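Local coordinates for sensor protein (Bacteroides thetaiotaomicron, PDB 2X7X), which binds fructose with this periplasmic domain of a hybrid two-component sensor, whose histidine kinase probably carries the signal onward by transferring phosphate from ATP, at residues V11-D16 / I67-E72; E72-T77 / K96-K101; K128-E133 / K161-A166; P187-V192 / K214-V219. One frame throughout, in Å; residues are numbered along the deposited sequence.

Contact 1 (V11-D16 / I67-E72); sequences VAQCSD and IISANE
Val11 and Ala12 run parallel to Ile67 and Ile68, joining strands 8-13 and 65-68 in the parallel sheet of the N-terminal lobe of a periplasmic-binding-protein fold. The backbone pairing is brief. Ala12 gives its N-H to Ile67 O (2.7 Å between Ala12 N and Ile67 O) and takes one at its own carbonyl from Ser69 N (3.0 Å to Ala12 O). Beyond these two bonds the strands give way to loops that approach the sugar, and outside partners take over. Ser69 O accepts from Gln51 NE2, and Ser69 OG is bonded to Asp94, which binds fructose, so that this serine is a second-shell residue. Gln13 NE2 is paired with Asn24, and Asn71 ND2 with Asn48. Ser15 OG itself meets fructose O1 in a weak bond. Each face of the pair has an apolar contact: Val11 and Ile67 lie side by side on one, with Val11 CG2 4.0 Å from Ile67 CB. On the other, Ile68 CG1, anti to its backbone N (chi1 -176°), sits 3.8 Å from Ala12 CB.

Contact 2 (E72-T77 / K96-K101); sequences EAAPMT and KILSDK
Thr77 and Leu98 carry the junction between the first turn of helix 73-85 and the loop that follows strand 90-93, a piece of the alternating strand-and-helix fold of the N-terminal lobe. The hydrogen bonds centre on one hydroxyl. Thr77 OG1 accepts the backbone N-H of Leu98 (3.0 Å between Leu98 N and Thr77 OG1, 154° at the hydrogen) and donates to Ala73 O one turn back (2.7 Å between Thr77 OG1 and Ala73 O), approaching from above the carbonyl plane, 36° out of it. The torsion chi1 of -65° sets OG1 beside the helical backbone N and anti to the carbonyl carbon, where it can serve both partners; the bond received from Leu98 N ties the loop to the helix, while the one given to Ala73 O, inside the helix, fixes the hydroxyl.

Van der Waals packing surrounds this hydroxyl. The two methyls of Leu98 divide their work: CD2 rests 3.7 Å from Ala73 CB, while CD1 lies 3.8 Å from Ala74 CA. Ile97 crosses Thr77 at a slant, its CB 3.5 Å from Thr77 OG1.

Charged and polar groups at the margin look outward to other partners. Lys96 NZ forms a salt bridge with Glu145 on helix 141-155, which belongs to the other lobe, and Lys96 N bonds to Thr141 OG1. Ala73 is likewise bonded through its backbone to Gly139, so the turn and the loop both touch the opposite lobe. Ser99 OG is hydrogen-bonded to Glu81 farther along helix 73-85 and lies 3.8 Å from Thr77 CG2.

Contact 3 (K128-E133 / K161-A166); sequences KGNIVE and KLIDKA
Glu133 and Lys165 stand side by side near one end of a parallel strand pair, 128-133 with 161-166, whose strands belong to a beta-alpha-beta unit bridged by helix 141-155. Five backbone bonds join the pair. Ile131 N donates to Lys161 O (2.9 Å) and Ile131 O accepts from Ile163 N; the next donor, Glu133 N, then turns to Asp164 O (2.9 Å). One extra residue has thus entered the second strand, a beta bulge at Ile163, and Ile163 CG1 packs 3.9 Å from Val132 CG1.

Glu133 repays following outward. Its CB lies 3.8 Å from Leu162 CD1, a methyl that also tucks in near Ile131 O. The chain then extends, CG anti to the backbone N (chi1 -172°), and its CD arrives 4.2 Å from Lys165 CD. At the tip, OE1 lies 3.9 Å from Leu162 CD2 and beside the aliphatic part of Lys165, but it takes its hydrogen bond from His147 ND1, while OE2 bonds to His195 NE2. The ammonium of Lys165 stays apart, with NZ 5.5 Å from Glu133 OE1.

Lys165 therefore contributes methylene packing here, and the buried carboxylate is gripped by two histidines. Such a pairing would be expected to steady the negative charge of Glu133 and perhaps to favour protonation of those imidazoles.

Contact 4 (P187-V192 / K214-V219); sequences PKIDAV and KEMIFV. With K (potassium ion), chain F.
A beta-alpha-beta unit, strand 191-194, helix 199-209 and strand 217-220, sets Ala191 and Val192 parallel to Ile217 and Phe218 in the mixed sheet of the second lobe. Ile217 N reaches Asp190 O at 3.1 Å from above the carbonyl plane, 42° out of it; further along, Val192 N bonds to Ile217 O (2.9 Å) and Val219 N to Val192 O (3.0 Å). Val192 CG2, beside its backbone N and anti to the carbonyl carbon, reaches two partners: Phe218 CE1 at 3.6 Å and Met216 SD at 3.7 Å. Met216 also lies alongside Ile189, its CE 4.0 Å from Ile189 CB. While that side chain enters the core, the backbone carbonyl of Met216 binds a potassium ion, 2.8 Å from Met216 O, which Glu213 O also binds. On the other face of the pair, Ala191 CB touches Ile217 CG1 at 3.6 Å.

Helices cover both faces. Helix 110-124 packs on the face of Ala191 and Ile217. On the face of Val192 and Phe218, helix 172-185 meets Val192 and Met216, and Tyr204 of helix 199-209 stacks edge-to-face with Phe218. Strand 128-135 flanks Ile189 and Val192.

How the contacts relate
Two lobes divide the four contacts. Contacts 1 and 2 share Glu72 and touch through Ala70, which packs on Ile97 and Met76; contacts 3 and 4 are neighbours in one sheet, Val132 N probably bonding to Ala191 O (2.9 Å) and Asn130 N to the carboxylate atom Asp190 OD2 (2.7 Å). The centres of contacts 1 and 3 are about 30 Å apart. Contacts 1 and 4 are buried strand pairings, whereas contacts 2 and 3 are only partly buried. Chemistry follows place: beside the sugar, contact 1 passes from sheet bonds to a polar network, contact 2 joins one threonine hydroxyl to leucine packing, contact 3 buries a carboxylate among histidines, and contact 4 combines apolar packing with a potassium site.

Contact 1 (V11-D16 / I67-E72)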
loop_
_atom_site.group_PDB
_atom_site.type_symbol
_atom_site.label_atom_id
_atom_site.label_comp_id
_atom_site.label_asym_id
_atom_site.label_seq_id
_atom_site.Cartn_x
_atom_site.Cartn_y
_atom_site.Cartn_z
ATOM N N VAL A 11 -0.437 22.211 -19.052
ATOM C CA VAL A 11 -1.461 21.345 -18.468
ATOM C C VAL A 11 -2.730 22.143 -18.222
ATOM O O VAL A 11 -2.781 23.022 -17.354
ATOM C CB VAL A 11 -0.987 20.643 -17.172
ATOM C CG1 VAL A 11 -2.107 19.790 -16.561
ATOM C CG2 VAL A 11 0.236 19.763 -17.446
ATOM N N ALA A 12 -3.750 21.843 -19.015
ATOM C CA ALA A 12 -5.050 22.467 -18.846
ATOM C C ALA A 12 -5.908 21.524 -18.014
ATOM O O ALA A 12 -6.277 20.426 -18.461
ATOM C CB ALA A 12 -5.688 22.756 -20.193
ATOM N N GLN A 13 -6.209 21.959 -16.799
ATOM C CA GLN A 13 -6.845 21.103 -15.809
ATOM C C GLN A 13 -8.246 21.630 -15.539
ATOM O O GLN A 13 -8.423 22.825 -15.322
ATOM C CB GLN A 13 -5.990 21.117 -14.540
ATOM C CG GLN A 13 -6.197 19.985 -13.581
ATOM C CD GLN A 13 -5.609 18.678 -14.054
ATOM O OE1 GLN A 13 -6.262 17.924 -14.772
ATOM N NE2 GLN A 13 -4.389 18.376 -13.616
ATOM N N CYS A 14 -9.234 20.737 -15.554
ATOM C CA CYS A 14 -10.640 21.135 -15.449
ATOM C C CYS A 14 -11.024 21.713 -14.088
ATOM O O CYS A 14 -11.974 22.491 -13.968
ATOM C CB CYS A 14 -11.563 19.963 -15.811
ATOM S SG CYS A 14 -11.305 18.441 -14.842
ATOM N N SER A 15 -10.282 21.340 -13.058
ATOM C CA SER A 15 -10.583 21.831 -11.725
ATOM C C SER A 15 -9.389 21.719 -10.804
ATOM O O SER A 15 -8.311 21.301 -11.233
ATOM C CB SER A 15 -11.800 21.096 -11.129
ATOM O OG SER A 15 -11.751 19.709 -11.374
ATOM N N ASP A 16 -9.600 22.098 -9.541
ATOM C CA ASP A 16 -8.538 22.095 -8.527
ATOM C C ASP A 16 -9.017 21.563 -7.175
ATOM O O ASP A 16 -9.941 22.112 -6.585
ATOM C CB ASP A 16 -7.972 23.496 -8.347
ATOM C CG ASP A 16 -6.957 23.556 -7.241
ATOM O OD1 ASP A 16 -5.882 22.910 -7.390
ATOM O OD2 ASP A 16 -7.256 24.218 -6.215
ATOM N N ILE A 67 -1.287 18.887 -22.285
ATOM C CA ILE A 67 -2.002 17.898 -21.483
ATOM C C ILE A 67 -3.294 18.529 -20.980
ATOM O O ILE A 67 -3.270 19.528 -20.259
ATOM C CB ILE A 67 -1.153 17.381 -20.287
ATOM C CG1 ILE A 67 0.064 16.599 -20.774
ATOM C CG2 ILE A 67 -1.974 16.461 -19.393
ATOM C CD1 ILE A 67 1.161 16.511 -19.737
ATOM N N ILE A 68 -4.422 17.943 -21.368
ATOM C CA ILE A 68 -5.726 18.460 -20.949
ATOM C C ILE A 68 -6.664 17.389 -20.391
ATOM O O ILE A 68 -6.709 16.252 -20.873
ATOM C CB ILE A 68 -6.449 19.255 -22.096
ATOM C CG1 ILE A 68 -7.755 19.870 -21.588
ATOM C CG2 ILE A 68 -6.723 18.366 -23.288
ATOM C CD1 ILE A 68 -8.488 20.711 -22.585
ATOM N N SER A 69 -7.419 17.787 -19.373
ATOM C CA SER A 69 -8.550 17.023 -18.874
ATOM C C SER A 69 -9.843 17.804 -19.148
ATOM O O SER A 69 -10.156 18.766 -18.443
ATOM C CB SER A 69 -8.370 16.736 -17.381
ATOM O OG SER A 69 -9.622 16.451 -16.776
ATOM N N ALA A 70 -10.594 17.371 -20.164
ATOM C CA ALA A 70 -11.746 18.128 -20.697
ATOM C C ALA A 70 -12.968 18.229 -19.771
ATOM O O ALA A 70 -13.689 17.249 -19.576
ATOM C CB ALA A 70 -12.150 17.564 -22.058
ATOM N N ASN A 71 -13.211 19.430 -19.244
ATOM C CA ASN A 71 -14.257 19.690 -18.233
ATOM C C ASN A 71 -15.609 19.065 -18.535
ATOM O O ASN A 71 -16.201 18.407 -17.683
ATOM C CB ASN A 71 -14.429 21.190 -18.004
ATOM C CG ASN A 71 -15.402 21.501 -16.884
ATOM O OD1 ASN A 71 -15.149 21.185 -15.730
ATOM N ND2 ASN A 71 -16.510 22.141 -17.217
ATOM N N GLU A 72 -16.102 19.313 -19.740
ATOM C CA GLU A 72 -17.257 18.627 -20.271
ATOM C C GLU A 72 -16.858 18.237 -21.674
ATOM O O GLU A 72 -16.033 18.913 -22.275
ATOM C CB GLU A 72 -18.484 19.532 -20.285
ATOM C CG GLU A 72 -18.812 20.109 -18.923
ATOM C CD GLU A 72 -20.217 20.647 -18.817
ATOM O OE1 GLU A 72 -20.371 21.843 -18.497
ATOM O OE2 GLU A 72 -21.175 19.876 -19.045
#

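Contact 2 (E72-T77 / K96-K101)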
loop_
_atom_site.group_PDB
_atom_site.type_symbol
_atom_site.label_atom_id
_atom_site.label_comp_id
_atom_site.label_asym_id
_atom_site.label_seq_id
_atom_site.Cartn_x
_atom_site.Cartn_y
_atom_site.Cartn_z
ATOM N N GLU A 72 -16.102 19.313 -19.740
ATOM C CA GLU A 72 -17.257 18.627 -20.271
ATOM C C GLU A 72 -16.858 18.237 -21.674
ATOM O O GLU A 72 -16.033 18.913 -22.275
ATOM C CB GLU A 72 -18.484 19.532 -20.285
ATOM C CG GLU A 72 -18.812 20.109 -18.923
ATOM C CD GLU A 72 -20.217 20.647 -18.817
ATOM O OE1 GLU A 72 -20.371 21.843 -18.497
ATOM O OE2 GLU A 72 -21.175 19.876 -19.045
ATOM N N ALA A 73 -17.430 17.152 -22.187
ATOM C CA ALA A 73 -16.996 16.569 -23.462
ATOM C C ALA A 73 -17.318 17.422 -24.684
ATOM O O ALA A 73 -16.428 17.749 -25.473
ATOM C CB ALA A 73 -17.576 15.168 -23.631
ATOM N N ALA A 74 -18.590 17.772 -24.828
ATOM C CA ALA A 74 -19.073 18.528 -25.977
ATOM C C ALA A 74 -18.435 19.925 -26.145
ATOM O O ALA A 74 -17.843 20.200 -27.195
ATOM C CB ALA A 74 -20.616 18.621 -25.951
ATOM N N PRO A 75 -18.539 20.804 -25.114
ATOM C CA PRO A 75 -18.046 22.168 -25.275
ATOM C C PRO A 75 -16.551 22.245 -25.517
ATOM O O PRO A 75 -16.097 23.168 -26.182
ATOM C CB PRO A 75 -18.392 22.827 -23.942
ATOM C CG PRO A 75 -19.519 22.009 -23.399
ATOM C CD PRO A 75 -19.160 20.614 -23.789
ATOM N N MET A 76 -15.790 21.288 -25.010
ATOM C CA MET A 76 -14.346 21.365 -25.160
ATOM C C MET A 76 -13.817 20.738 -26.452
ATOM O O MET A 76 -12.658 20.957 -26.823
ATOM C CB MET A 76 -13.648 20.752 -23.945
ATOM C CG MET A 76 -12.500 21.612 -23.414
ATOM S SD MET A 76 -13.030 23.296 -22.956
ATOM C CE MET A 76 -14.434 22.936 -21.923
ATOM N N THR A 77 -14.657 19.965 -27.134
ATOM C CA THR A 77 -14.239 19.286 -28.363
ATOM C C THR A 77 -13.684 20.264 -29.413
ATOM O O THR A 77 -12.542 20.112 -29.833
ATOM C CB THR A 77 -15.354 18.363 -28.941
ATOM O OG1 THR A 77 -15.613 17.300 -28.018
ATOM C CG2 THR A 77 -14.933 17.759 -30.286
ATOM N N LYS A 96 -12.558 12.779 -21.383
ATOM C CA LYS A 96 -12.422 12.637 -22.840
ATOM C C LYS A 96 -13.172 13.746 -23.594
ATOM O O LYS A 96 -13.942 14.512 -23.007
ATOM C CB LYS A 96 -13.018 11.301 -23.316
ATOM C CG LYS A 96 -12.345 10.005 -22.891
ATOM C CD LYS A 96 -13.371 8.888 -23.102
ATOM C CE LYS A 96 -12.860 7.514 -22.764
ATOM N NZ LYS A 96 -13.989 6.522 -22.705
ATOM N N ILE A 97 -12.958 13.793 -24.909
ATOM C CA ILE A 97 -13.754 14.622 -25.812
ATOM C C ILE A 97 -14.550 13.713 -26.744
ATOM O O ILE A 97 -14.583 12.492 -26.550
ATOM C CB ILE A 97 -12.892 15.628 -26.611
ATOM C CG1 ILE A 97 -11.805 14.911 -27.412
ATOM C CG2 ILE A 97 -12.290 16.674 -25.681
ATOM C CD1 ILE A 97 -11.109 15.784 -28.436
ATOM N N LEU A 98 -15.186 14.299 -27.755
ATOM C CA LEU A 98 -16.097 13.550 -28.614
ATOM C C LEU A 98 -15.588 13.307 -30.033
ATOM O O LEU A 98 -16.370 13.034 -30.938
ATOM C CB LEU A 98 -17.477 14.219 -28.628
ATOM C CG LEU A 98 -18.148 14.339 -27.255
ATOM C CD1 LEU A 98 -19.504 14.999 -27.377
ATOM C CD2 LEU A 98 -18.246 12.971 -26.543
ATOM N N SER A 99 -14.278 13.391 -30.225
ATOM C CA SER A 99 -13.673 13.063 -31.505
ATOM C C SER A 99 -12.297 12.481 -31.274
ATOM O O SER A 99 -11.860 12.349 -30.132
ATOM C CB SER A 99 -13.576 14.292 -32.399
ATOM O OG SER A 99 -12.660 15.214 -31.855
ATOM N N ASP A 100 -11.613 12.148 -32.364
ATOM C CA ASP A 100 -10.356 11.399 -32.307
ATOM C C ASP A 100 -9.192 12.305 -32.667
ATOM O O ASP A 100 -8.106 11.845 -33.021
ATOM C CB ASP A 100 -10.422 10.209 -33.270
ATOM C CG ASP A 100 -10.587 10.633 -34.733
ATOM O OD1 ASP A 100 -11.086 11.748 -35.023
ATOM O OD2 ASP A 100 -10.218 9.829 -35.603
ATOM N N LYS A 101 -9.432 13.605 -32.594
ATOM C CA LYS A 101 -8.421 14.564 -32.973
ATOM C C LYS A 101 -7.605 14.945 -31.747
ATOM O O LYS A 101 -7.788 16.013 -31.157
ATOM C CB LYS A 101 -9.057 15.759 -33.696
ATOM C CG LYS A 101 -9.571 15.387 -35.111
ATOM C CD LYS A 101 -10.277 16.561 -35.828
ATOM C CE LYS A 101 -10.519 16.268 -37.310
ATOM N NZ LYS A 101 -11.263 14.981 -37.486
#

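Contact 3 (K128-E133 / K161-A166)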
loop_
_atom_site.group_PDB
_atom_site.type_symbol
_atom_site.label_atom_id
_atom_site.label_comp_id
_atom_site.label_asym_id
_atom_site.label_seq_id
_atom_site.Cartn_x
_atom_site.Cartn_y
_atom_site.Cartn_z
ATOM N N LYS A 128 -31.268 -7.230 -3.281
ATOM C CA LYS A 128 -32.539 -6.555 -3.012
ATOM C C LYS A 128 -32.295 -5.215 -2.312
ATOM O O LYS A 128 -31.637 -5.166 -1.272
ATOM C CB LYS A 128 -33.447 -7.468 -2.157
ATOM C CG LYS A 128 -34.849 -6.880 -1.798
ATOM C CD LYS A 128 -35.842 -7.964 -1.274
ATOM C CE LYS A 128 -37.201 -7.330 -0.840
ATOM N NZ LYS A 128 -37.994 -6.673 -1.944
ATOM N N GLY A 129 -32.816 -4.130 -2.885
ATOM C CA GLY A 129 -32.714 -2.829 -2.247
ATOM C C GLY A 129 -32.790 -1.603 -3.141
ATOM O O GLY A 129 -32.703 -1.696 -4.374
ATOM N N ASN A 130 -32.947 -0.446 -2.498
ATOM C CA ASN A 130 -33.087 0.826 -3.192
ATOM C C ASN A 130 -31.801 1.650 -3.141
ATOM O O ASN A 130 -31.225 1.841 -2.069
ATOM C CB ASN A 130 -34.216 1.637 -2.567
ATOM C CG ASN A 130 -35.555 0.951 -2.667
ATOM O OD1 ASN A 130 -35.858 0.258 -3.646
ATOM N ND2 ASN A 130 -36.379 1.153 -1.652
ATOM N N ILE A 131 -31.373 2.137 -4.300
ATOM C CA ILE A 131 -30.144 2.914 -4.432
ATOM C C ILE A 131 -30.477 4.335 -4.881
ATOM O O ILE A 131 -31.361 4.529 -5.732
ATOM C CB ILE A 131 -29.180 2.310 -5.501
ATOM C CG1 ILE A 131 -29.010 0.806 -5.315
ATOM C CG2 ILE A 131 -27.819 3.019 -5.487
ATOM C CD1 ILE A 131 -28.123 0.154 -6.396
ATOM N N VAL A 132 -29.782 5.318 -4.315
ATOM C CA VAL A 132 -29.784 6.659 -4.887
ATOM C C VAL A 132 -28.388 6.963 -5.454
ATOM O O VAL A 132 -27.382 6.508 -4.885
ATOM C CB VAL A 132 -30.288 7.744 -3.885
ATOM C CG1 VAL A 132 -31.737 7.492 -3.525
ATOM C CG2 VAL A 132 -29.448 7.791 -2.610
ATOM N N GLU A 133 -28.337 7.699 -6.573
ATOM C CA GLU A 133 -27.087 8.053 -7.266
ATOM C C GLU A 133 -26.857 9.547 -7.261
ATOM O O GLU A 133 -27.748 10.316 -7.578
ATOM C CB GLU A 133 -27.100 7.562 -8.716
ATOM C CG GLU A 133 -25.765 7.704 -9.455
ATOM C CD GLU A 133 -25.787 7.181 -10.895
ATOM O OE1 GLU A 133 -26.871 7.118 -11.510
ATOM O OE2 GLU A 133 -24.711 6.857 -11.441
ATOM N N LYS A 161 -32.884 -1.506 -7.296
ATOM C CA LYS A 161 -33.547 -0.436 -8.031
ATOM C C LYS A 161 -32.937 0.937 -7.798
ATOM O O LYS A 161 -32.769 1.371 -6.670
ATOM C CB LYS A 161 -35.024 -0.390 -7.675
ATOM C CG LYS A 161 -35.741 -1.724 -7.881
ATOM C CD LYS A 161 -37.159 -1.682 -7.351
ATOM C CE LYS A 161 -37.810 -3.058 -7.433
ATOM N NZ LYS A 161 -38.644 -3.359 -6.196
ATOM N N LEU A 162 -32.612 1.619 -8.887
ATOM C CA LEU A 162 -32.267 3.012 -8.819
ATOM C C LEU A 162 -33.556 3.838 -8.690
ATOM O O LEU A 162 -34.332 3.942 -9.645
ATOM C CB LEU A 162 -31.451 3.424 -10.047
ATOM C CG LEU A 162 -30.965 4.877 -10.033
ATOM C CD1 LEU A 162 -30.059 5.153 -8.825
ATOM C CD2 LEU A 162 -30.261 5.228 -11.328
ATOM N N ILE A 163 -33.777 4.418 -7.507
ATOM C CA ILE A 163 -35.003 5.178 -7.228
ATOM C C ILE A 163 -34.839 6.705 -7.286
ATOM O O ILE A 163 -35.831 7.439 -7.214
ATOM C CB ILE A 163 -35.644 4.785 -5.856
ATOM C CG1 ILE A 163 -34.740 5.203 -4.679
ATOM C CG2 ILE A 163 -35.968 3.309 -5.817
ATOM C CD1 ILE A 163 -35.464 5.311 -3.339
ATOM N N ASP A 164 -33.600 7.184 -7.391
ATOM C CA ASP A 164 -33.340 8.632 -7.514
ATOM C C ASP A 164 -31.907 8.939 -7.955
ATOM O O ASP A 164 -30.971 8.203 -7.627
ATOM C CB ASP A 164 -33.658 9.380 -6.207
ATOM C CG ASP A 164 -34.184 10.798 -6.451
ATOM O OD1 ASP A 164 -33.743 11.459 -7.423
ATOM O OD2 ASP A 164 -35.051 11.251 -5.660
ATOM N N LYS A 165 -31.758 10.041 -8.687
ATOM C CA LYS A 165 -30.479 10.451 -9.265
ATOM C C LYS A 165 -30.395 11.977 -9.351
ATOM O O LYS A 165 -31.370 12.649 -9.680
ATOM C CB LYS A 165 -30.322 9.841 -10.657
ATOM C CG LYS A 165 -29.030 10.184 -11.379
ATOM C CD LYS A 165 -28.884 9.372 -12.672
ATOM C CE LYS A 165 -29.937 9.730 -13.712
ATOM N NZ LYS A 165 -29.553 10.952 -14.441
ATOM N N ALA A 166 -29.230 12.529 -9.050
ATOM C CA ALA A 166 -29.046 13.958 -9.143
ATOM C C ALA A 166 -27.606 14.224 -9.496
ATOM O O ALA A 166 -26.732 13.401 -9.206
ATOM C CB ALA A 166 -29.413 14.628 -7.831
#

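Contact 4 (P187-V192 / K214-V219)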
loop_
_atom_site.group_PDB
_atom_site.type_symbol
_atom_site.label_atom_id
_atom_site.label_comp_id
_atom_site.label_asym_id
_atom_site.label_seq_id
_atom_site.Cartn_x
_atom_site.Cartn_y
_atom_site.Cartn_z
ATOM N N PRO A 187 -38.448 7.132 2.127
ATOM C CA PRO A 187 -38.271 6.509 3.462
ATOM C C PRO A 187 -37.359 5.276 3.484
ATOM O O PRO A 187 -36.797 4.947 4.527
ATOM C CB PRO A 187 -39.698 6.113 3.866
ATOM C CG PRO A 187 -40.457 6.025 2.579
ATOM C CD PRO A 187 -39.858 7.094 1.691
ATOM N N LYS A 188 -37.227 4.594 2.352
ATOM C CA LYS A 188 -36.390 3.411 2.294
ATOM C C LYS A 188 -35.257 3.604 1.280
ATOM O O LYS A 188 -35.476 3.535 0.060
ATOM C CB LYS A 188 -37.219 2.158 1.978
ATOM C CG LYS A 188 -36.596 0.871 2.518
ATOM C CD LYS A 188 -36.870 -0.356 1.615
ATOM C CE LYS A 188 -36.155 -1.626 2.159
ATOM N NZ LYS A 188 -35.580 -2.486 1.063
ATOM N N ILE A 189 -34.060 3.877 1.801
ATOM C CA ILE A 189 -32.847 3.941 1.003
ATOM C C ILE A 189 -31.781 2.992 1.580
ATOM O O ILE A 189 -31.387 3.102 2.737
ATOM C CB ILE A 189 -32.295 5.401 0.893
ATOM C CG1 ILE A 189 -33.340 6.345 0.267
ATOM C CG2 ILE A 189 -30.999 5.424 0.075
ATOM C CD1 ILE A 189 -33.020 7.840 0.444
ATOM N N ASP A 190 -31.306 2.063 0.762
ATOM C CA ASP A 190 -30.356 1.056 1.236
ATOM C C ASP A 190 -28.903 1.328 0.811
ATOM O O ASP A 190 -27.969 0.741 1.362
ATOM C CB ASP A 190 -30.826 -0.350 0.817
ATOM C CG ASP A 190 -32.292 -0.592 1.151
ATOM O OD1 ASP A 190 -32.660 -0.542 2.341
ATOM O OD2 ASP A 190 -33.089 -0.801 0.219
ATOM N N ALA A 191 -28.716 2.234 -0.147
ATOM C CA ALA A 191 -27.379 2.520 -0.661
ATOM C C ALA A 191 -27.269 3.850 -1.361
ATOM O O ALA A 191 -28.164 4.264 -2.102
ATOM C CB ALA A 191 -26.907 1.411 -1.602
ATOM N N VAL A 192 -26.132 4.499 -1.143
ATOM C CA VAL A 192 -25.777 5.720 -1.854
ATOM C C VAL A 192 -24.587 5.408 -2.742
ATOM O O VAL A 192 -23.567 4.904 -2.270
ATOM C CB VAL A 192 -25.442 6.878 -0.850
ATOM C CG1 VAL A 192 -25.117 8.177 -1.575
ATOM C CG2 VAL A 192 -26.613 7.074 0.095
ATOM N N LYS A 214 -27.239 4.801 9.413
ATOM C CA LYS A 214 -27.053 3.365 9.655
ATOM C C LYS A 214 -28.024 2.503 8.831
ATOM O O LYS A 214 -27.986 1.283 8.889
ATOM C CB LYS A 214 -27.114 3.042 11.155
ATOM C CG LYS A 214 -25.958 3.655 11.935
ATOM C CD LYS A 214 -26.073 3.463 13.460
ATOM C CE LYS A 214 -24.809 4.011 14.148
ATOM N NZ LYS A 214 -24.528 3.400 15.489
ATOM N N GLU A 215 -28.869 3.147 8.040
ATOM C CA GLU A 215 -29.858 2.423 7.233
ATOM C C GLU A 215 -29.355 2.075 5.844
ATOM O O GLU A 215 -30.060 1.427 5.084
ATOM C CB GLU A 215 -31.139 3.249 7.077
ATOM C CG GLU A 215 -31.880 3.557 8.371
ATOM C CD GLU A 215 -33.098 4.440 8.144
ATOM O OE1 GLU A 215 -33.245 5.037 7.048
ATOM O OE2 GLU A 215 -33.923 4.533 9.074
ATOM N N MET A 216 -28.148 2.523 5.512
ATOM C CA MET A 216 -27.652 2.476 4.142
ATOM C C MET A 216 -26.134 2.411 4.099
ATOM O O MET A 216 -25.457 2.841 5.037
ATOM C CB MET A 216 -28.151 3.694 3.352
ATOM C CG MET A 216 -27.699 5.042 3.903
ATOM S SD MET A 216 -28.561 6.446 3.172
ATOM C CE MET A 216 -30.106 6.436 4.102
ATOM N N ILE A 217 -25.606 1.853 3.015
ATOM C CA ILE A 217 -24.167 1.837 2.789
ATOM C C ILE A 217 -23.781 2.993 1.872
ATOM O O ILE A 217 -24.625 3.496 1.110
ATOM C CB ILE A 217 -23.704 0.516 2.140
ATOM C CG1 ILE A 217 -24.389 0.317 0.779
ATOM C CG2 ILE A 217 -23.883 -0.678 3.124
ATOM C CD1 ILE A 217 -23.635 -0.603 -0.130
ATOM N N PHE A 218 -22.515 3.408 1.947
ATOM C CA PHE A 218 -22.003 4.512 1.131
ATOM C C PHE A 218 -20.832 4.062 0.271
ATOM O O PHE A 218 -19.848 3.510 0.781
ATOM C CB PHE A 218 -21.605 5.716 2.001
ATOM C CG PHE A 218 -22.767 6.352 2.715
ATOM C CD1 PHE A 218 -23.401 7.483 2.180
ATOM C CD2 PHE A 218 -23.267 5.802 3.906
ATOM C CE1 PHE A 218 -24.512 8.058 2.836
ATOM C CE2 PHE A 218 -24.366 6.373 4.560
ATOM C CZ PHE A 218 -24.986 7.491 4.030
ATOM N N VAL A 219 -20.949 4.295 -1.039
ATOM C CA VAL A 219 -19.870 3.954 -1.974
ATOM C C VAL A 219 -19.424 5.164 -2.780
ATOM O O VAL A 219 -20.250 5.913 -3.299
ATOM C CB VAL A 219 -20.246 2.771 -2.902
ATOM C CG1 VAL A 219 -19.047 2.351 -3.708
ATOM C CG2 VAL A 219 -20.767 1.585 -2.080
HETATM K K K F . -23.571 3.247 7.100
HETATM O O HOH W 1 -20.548 2.585 8.466
#